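Local atomic coordinates of peptidase, zinc-dependent (Methanocorpusculum labreanum, PDB entry 3LMC), a protein that probably acts as a zinc-dependent metallopeptidase of family M54, and carries a zinc ion and a separate iron(III) ion. Residues Gly109-Lys114 / Ala148-His153. Numbering follows the deposited sequence.
Sequences GLAYPK and AHEIGH. With ZN (zinc ion), chain C.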
# COMPACT_ATOMS: atom_id res chain seq x y z
N GLY A 109 5.92 -4.67 1.05
CA GLY A 109 4.81 -3.96 1.68
C GLY A 109 4.32 -4.67 2.92
O GLY A 109 4.80 -5.74 3.25
N LEU A 110 3.33 -4.08 3.59
CA LEU A 110 2.82 -4.66 4.82
C LEU A 110 1.47 -4.03 5.14
O LEU A 110 1.21 -2.90 4.73
CB LEU A 110 3.79 -4.39 5.97
CG LEU A 110 3.58 -5.18 7.25
CD1 LEU A 110 3.82 -6.66 6.97
CD2 LEU A 110 4.54 -4.70 8.31
N ALA A 111 0.62 -4.75 5.86
CA ALA A 111 -0.71 -4.23 6.19
C ALA A 111 -0.96 -4.41 7.67
O ALA A 111 -0.44 -5.35 8.27
CB ALA A 111 -1.77 -4.95 5.38
N TYR A 112 -1.75 -3.50 8.26
CA TYR A 112 -2.18 -3.61 9.65
C TYR A 112 -3.70 -3.58 9.62
O TYR A 112 -4.31 -2.52 9.82
CB TYR A 112 -1.65 -2.43 10.46
CG TYR A 112 -1.64 -2.65 11.97
CD1 TYR A 112 -0.51 -2.36 12.72
CD2 TYR A 112 -2.76 -3.15 12.63
CE1 TYR A 112 -0.48 -2.55 14.10
CE2 TYR A 112 -2.74 -3.35 14.01
CZ TYR A 112 -1.60 -3.04 14.74
OH TYR A 112 -1.57 -3.23 16.10
N PRO A 113 -4.31 -4.73 9.37
CA PRO A 113 -5.75 -4.80 9.08
C PRO A 113 -6.59 -4.15 10.18
O PRO A 113 -7.59 -3.49 9.89
CB PRO A 113 -6.03 -6.30 9.02
CG PRO A 113 -4.72 -6.90 8.60
CD PRO A 113 -3.68 -6.06 9.31
N LYS A 114 -6.17 -4.33 11.42
CA LYS A 114 -6.95 -3.82 12.55
C LYS A 114 -7.07 -2.29 12.51
O LYS A 114 -8.12 -1.74 12.89
CB LYS A 114 -6.37 -4.32 13.87
CG LYS A 114 -7.24 -4.00 15.08
CD LYS A 114 -6.54 -4.38 16.39
CE LYS A 114 -7.45 -4.12 17.59
NZ LYS A 114 -6.83 -4.57 18.88
N ALA A 148 -2.60 -3.52 -4.26
CA ALA A 148 -3.92 -4.14 -4.16
C ALA A 148 -3.87 -5.33 -3.20
O ALA A 148 -4.85 -5.64 -2.53
CB ALA A 148 -4.45 -4.56 -5.53
N HIS A 149 -2.71 -5.98 -3.14
CA HIS A 149 -2.48 -7.08 -2.20
C HIS A 149 -2.64 -6.60 -0.75
O HIS A 149 -3.47 -7.11 -0.01
CB HIS A 149 -1.08 -7.64 -2.41
CG HIS A 149 -0.70 -8.71 -1.44
ND1 HIS A 149 -0.79 -10.05 -1.73
CD2 HIS A 149 -0.23 -8.63 -0.17
CE1 HIS A 149 -0.40 -10.76 -0.68
NE2 HIS A 149 -0.05 -9.92 0.28
N GLU A 150 -1.84 -5.61 -0.37
CA GLU A 150 -1.90 -5.03 0.96
C GLU A 150 -3.30 -4.54 1.31
O GLU A 150 -3.76 -4.77 2.41
CB GLU A 150 -0.91 -3.88 1.10
CG GLU A 150 0.54 -4.23 0.77
CD GLU A 150 1.04 -5.46 1.51
OE1 GLU A 150 0.28 -6.04 2.31
OE2 GLU A 150 2.20 -5.84 1.30
N ILE A 151 -3.95 -3.86 0.37
CA ILE A 151 -5.30 -3.33 0.58
C ILE A 151 -6.34 -4.44 0.73
O ILE A 151 -7.33 -4.29 1.45
CB ILE A 151 -5.74 -2.40 -0.56
CG1 ILE A 151 -5.01 -1.05 -0.45
CG2 ILE A 151 -7.24 -2.16 -0.47
CD1 ILE A 151 -5.18 -0.15 -1.70
N GLY A 152 -6.12 -5.55 0.03
CA GLY A 152 -6.97 -6.71 0.19
C GLY A 152 -6.94 -7.18 1.63
O GLY A 152 -7.99 -7.45 2.21
N HIS A 153 -5.74 -7.27 2.22
CA HIS A 153 -5.61 -7.59 3.65
C HIS A 153 -6.46 -6.68 4.55
O HIS A 153 -7.06 -7.12 5.51
CB HIS A 153 -4.17 -7.42 4.10
CG HIS A 153 -3.25 -8.50 3.65
ND1 HIS A 153 -3.57 -9.84 3.73
CD2 HIS A 153 -1.99 -8.45 3.16
CE1 HIS A 153 -2.56 -10.56 3.28
NE2 HIS A 153 -1.59 -9.74 2.93
ZN ZN C . 0.49 -10.23 2.38
O HOH W 1 1.71 -8.39 3.26
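Ala-111 faces Glu-150 and His-153 where strand residues 109-112, in edge strand 106-112, run nearly parallel (15°) to helix residues 148-153, in helix 136-154, the axes of these short segments approaching to 7.5 Å. The helix carries the HExxH zinc-binding motif found in many metallopeptidases, here with His-159 as third histidine, and the strand borders the metal site. The methyl of Ala-111 packs against the helix, its CB 3.6 Å from Glu-150 O and 3.7 Å from His-153 CB. Further along, Pro-113 rests its CB on His-153 O. Glu-150, bent at chi2 (-52°), brings its carboxylate alongside the strand backbone, where OE2 lies 3.1 Å from Leu-110 N at an angle too poor for a bond. Its OE1 accepts a hydrogen bond from the zinc-bound water, consistent with the general-base glutamate of such enzymes. An alanine in place of Glu-150 would probably leave that water without its acceptor and open a gap beside the backbone of Gly-109 and Leu-110. Ile-166 O and Leu-157 O accept bonds from ND1 of His-149 and His-153, so that each ring is held at both nitrogens, with NE2 2.2 Å from the zinc ion.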